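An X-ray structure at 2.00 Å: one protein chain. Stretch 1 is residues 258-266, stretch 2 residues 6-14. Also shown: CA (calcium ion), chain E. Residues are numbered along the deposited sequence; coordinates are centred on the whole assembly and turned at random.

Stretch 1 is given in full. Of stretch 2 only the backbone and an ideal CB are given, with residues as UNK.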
# COMPACT_ATOMS: atom_id res chain seq x y z
N SER A 258 -23.08 15.38 -22.52
CA SER A 258 -23.39 15.82 -21.17
C SER A 258 -24.78 15.34 -20.78
O SER A 258 -25.54 14.85 -21.61
CB SER A 258 -23.38 17.37 -21.12
OG SER A 258 -24.46 17.85 -21.87
N LEU A 259 -25.12 15.52 -19.49
CA LEU A 259 -26.44 15.11 -19.01
C LEU A 259 -27.57 15.87 -19.74
O LEU A 259 -28.66 15.32 -20.01
CB LEU A 259 -26.52 15.31 -17.49
CG LEU A 259 -27.80 14.88 -16.82
CD1 LEU A 259 -27.93 13.37 -16.90
CD2 LEU A 259 -27.74 15.38 -15.36
N LYS A 260 -27.31 17.15 -20.05
CA LYS A 260 -28.26 17.96 -20.82
C LYS A 260 -28.65 17.22 -22.09
O LYS A 260 -29.83 17.03 -22.37
CB LYS A 260 -27.67 19.34 -21.14
CG LYS A 260 -28.31 20.09 -22.31
CD LYS A 260 -27.63 21.45 -22.51
CE LYS A 260 -27.47 21.81 -23.99
NZ LYS A 260 -26.59 20.80 -24.74
N ASP A 261 -27.64 16.77 -22.83
CA ASP A 261 -27.88 16.08 -24.08
C ASP A 261 -28.64 14.76 -23.88
O ASP A 261 -29.53 14.42 -24.69
CB ASP A 261 -26.56 15.83 -24.82
CG ASP A 261 -25.84 17.12 -25.22
OD1 ASP A 261 -26.49 18.16 -25.46
OD2 ASP A 261 -24.60 17.10 -25.28
N MSE A 262 -28.33 14.03 -22.81
CA MSE A 262 -29.05 12.80 -22.48
C MSE A 262 -30.51 13.13 -22.34
O MSE A 262 -31.39 12.40 -22.86
CB MSE A 262 -28.58 12.19 -21.17
CG MSE A 262 -29.35 10.89 -20.80
SE MSE A 262 -29.23 10.28 -18.97
CE MSE A 262 -30.77 11.29 -18.33
N VAL A 263 -30.77 14.22 -21.62
CA VAL A 263 -32.16 14.59 -21.34
C VAL A 263 -32.87 15.08 -22.62
O VAL A 263 -34.05 14.81 -22.80
CB VAL A 263 -32.31 15.65 -20.21
CG1 VAL A 263 -33.75 15.99 -20.04
CG2 VAL A 263 -31.75 15.12 -18.89
N GLU A 264 -32.16 15.78 -23.50
CA GLU A 264 -32.77 16.20 -24.78
C GLU A 264 -33.24 15.00 -25.61
O GLU A 264 -34.15 15.13 -26.39
CB GLU A 264 -31.80 17.07 -25.59
CG GLU A 264 -31.56 18.45 -24.95
CD GLU A 264 -30.45 19.27 -25.62
OE1 GLU A 264 -29.72 18.72 -26.50
OE2 GLU A 264 -30.34 20.47 -25.26
N ALA A 265 -32.62 13.84 -25.42
CA ALA A 265 -33.02 12.60 -26.11
C ALA A 265 -34.25 11.88 -25.52
O ALA A 265 -34.62 10.84 -26.02
CB ALA A 265 -31.82 11.62 -26.18
N LEU A 266 -34.87 12.40 -24.46
CA LEU A 266 -36.11 11.75 -23.92
C LEU A 266 -37.41 12.31 -24.53
O LEU A 266 -37.42 13.38 -25.13
CB LEU A 266 -36.18 11.88 -22.40
CG LEU A 266 -35.06 11.27 -21.56
CD1 LEU A 266 -35.32 11.59 -20.08
CD2 LEU A 266 -34.91 9.77 -21.79
N UNK A 6 -33.82 5.80 -23.77
CA UNK A 6 -33.10 5.97 -22.46
C UNK A 6 -34.01 6.48 -21.32
O UNK A 6 -33.55 7.17 -20.37
CB UNK A 6 -31.94 6.95 -22.63
N UNK A 7 -35.28 6.08 -21.38
CA UNK A 7 -36.33 6.66 -20.55
C UNK A 7 -36.69 5.79 -19.36
O UNK A 7 -37.24 4.67 -19.52
CB UNK A 7 -37.58 6.91 -21.39
N UNK A 8 -36.41 6.31 -18.17
CA UNK A 8 -36.59 5.56 -16.94
C UNK A 8 -37.40 6.33 -15.92
O UNK A 8 -37.53 7.55 -15.99
CB UNK A 8 -35.23 5.18 -16.35
N UNK A 9 -37.91 5.60 -14.96
CA UNK A 9 -38.55 6.20 -13.79
C UNK A 9 -37.53 6.95 -12.93
O UNK A 9 -37.83 8.03 -12.40
CB UNK A 9 -39.25 5.12 -12.96
N UNK A 10 -36.34 6.39 -12.81
CA UNK A 10 -35.29 6.98 -11.97
C UNK A 10 -33.88 6.96 -12.52
O UNK A 10 -33.55 6.19 -13.42
CB UNK A 10 -35.28 6.26 -10.62
N UNK A 11 -33.05 7.80 -11.93
CA UNK A 11 -31.66 8.00 -12.36
C UNK A 11 -30.75 8.04 -11.14
O UNK A 11 -30.99 8.77 -10.20
CB UNK A 11 -31.52 9.29 -13.18
N UNK A 12 -29.73 7.21 -11.16
CA UNK A 12 -28.66 7.22 -10.18
C UNK A 12 -27.55 8.01 -10.85
O UNK A 12 -27.00 7.56 -11.87
CB UNK A 12 -28.22 5.81 -9.77
N UNK A 13 -27.29 9.21 -10.31
CA UNK A 13 -26.39 10.18 -10.97
C UNK A 13 -25.11 10.41 -10.17
O UNK A 13 -25.11 10.81 -9.01
CB UNK A 13 -27.11 11.51 -11.17
N UNK A 14 -24.00 10.06 -10.79
CA UNK A 14 -22.66 10.45 -10.28
C UNK A 14 -22.59 12.00 -10.25
O UNK A 14 -23.12 12.66 -11.16
CB UNK A 14 -21.55 9.87 -11.15
CA CA E . -17.41 10.75 -11.41

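At position 6 the CA-to-CB bond points toward stretch 1, and the ideal CB lies 4.2 Å from Leu266 CD2 and 5.1 Å from Met262 CG. The surroundings are apolar, so a compact aliphatic side chain or a proline would suit. The residue is Pro6, whose CG packs 4.1 Å from Leu266 CD2. The backbone contributes as well, since Pro6 O approaches Leu266 CD2 to 3.3 Å.

Position 7 directs its CB sideways, 3.9 Å from Leu266 CD2, with open space beyond. Stretch 1 offers the apolar side chain of Leu266 here, CD2 being nearest, and asks for no particular chemistry; small, polar or aliphatic residues would all fit. Asp7 occupies it, and Leu266 CD2 rests against the backbone, 3.6 Å from Asp7 CA, while the carboxylate finds a hydrogen bond elsewhere in the structure.

No atom of stretch 1 lies within 5.5 Å of the ideal CB at positions 8 to 10, so the contact leaves their side chains largely unspecified. Lys8 starts sideways and its end leads away, and Lys9 is out of reach. At position 10 the extended backbone, with phi/psi of -139/163°, does not demand glycine, yet Gly10 is found.

Position 11 points its CB toward stretch 1, but nothing there comes within 5.5 Å of it. Leucine could fill the space beside Met262, but reaching Leu266 too takes methionine or a large aromatic. Tyr11 fills the space. Its CE1 meets Met262 CE at 3.5 Å, and the selenium atom SE lies 5.2 Å from the ring centroid, in an oblique approach. At the far end of the ring, Tyr11 OH is 3.7 Å from Leu266 CD1. The hydroxyl also ties down its own stretch, donating to Pro6 O over 3.0 Å and accepting from Lys8 N over 3.1 Å, which links the strand to the preceding loop beside Leu266.

Position 12 is out of reach of stretch 1, which sets no preference; the residue is Ile12.

Position 13 again points toward the helix, where Leu259 extends its methyls across a CA-to-CA distance of 9.4 Å. Such spacing favours a mid-sized aliphatic side chain such as leucine, isoleucine or methionine. Ile13, with chi1 m and chi2 t, reaches across, placing its CD1 4.3 Å from Leu259 CD2.

Position 14 is out of reach of stretch 1, but the nearby calcium ion calls for an oxygen ligand, best a carboxylate, though amides or hydroxyls could serve. Asp14 binds it with both carboxylate oxygens, OD1 at 2.6 Å and OD2 at 2.4 Å from the calcium ion.

Stretch 2 6-14: PDKKGYIID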
# COMPACT_ATOMS: atom_id res chain seq x y z
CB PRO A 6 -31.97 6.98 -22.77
CG PRO A 6 -32.36 7.60 -24.11
CD PRO A 6 -33.24 6.62 -24.84
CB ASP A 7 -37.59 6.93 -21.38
CG ASP A 7 -38.61 7.74 -20.61
OD1 ASP A 7 -38.82 8.93 -20.93
OD2 ASP A 7 -39.18 7.18 -19.65
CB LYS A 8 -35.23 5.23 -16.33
CG LYS A 8 -34.07 5.02 -17.29
CD LYS A 8 -34.22 3.85 -18.23
CE LYS A 8 -34.39 2.54 -17.50
NZ LYS A 8 -34.09 1.38 -18.39
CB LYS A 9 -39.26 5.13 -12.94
CG LYS A 9 -40.64 4.78 -13.50
CD LYS A 9 -41.31 3.56 -12.85
CE LYS A 9 -42.50 3.07 -13.75
NZ LYS A 9 -43.40 2.11 -13.04
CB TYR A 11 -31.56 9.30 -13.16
CG TYR A 11 -32.33 9.20 -14.44
CD1 TYR A 11 -31.72 8.75 -15.61
CD2 TYR A 11 -33.68 9.47 -14.48
CE1 TYR A 11 -32.42 8.60 -16.77
CE2 TYR A 11 -34.41 9.30 -15.66
CZ TYR A 11 -33.77 8.86 -16.79
OH TYR A 11 -34.48 8.68 -17.98
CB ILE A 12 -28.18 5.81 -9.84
CG1 ILE A 12 -29.31 5.11 -9.09
CG2 ILE A 12 -26.87 5.89 -8.98
CD1 ILE A 12 -29.04 3.66 -8.68
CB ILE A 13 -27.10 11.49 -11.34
CG1 ILE A 13 -28.35 11.20 -12.20
CG2 ILE A 13 -26.16 12.37 -12.12
CD1 ILE A 13 -29.14 12.46 -12.60
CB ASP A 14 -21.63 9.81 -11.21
CG ASP A 14 -20.20 10.33 -11.08
OD1 ASP A 14 -19.63 10.62 -9.99
OD2 ASP A 14 -19.63 10.40 -12.18
O HOH W 1 -15.19 11.62 -11.92
O HOH W 2 -16.51 10.87 -9.24
O HOH W 3 -17.23 8.63 -11.15
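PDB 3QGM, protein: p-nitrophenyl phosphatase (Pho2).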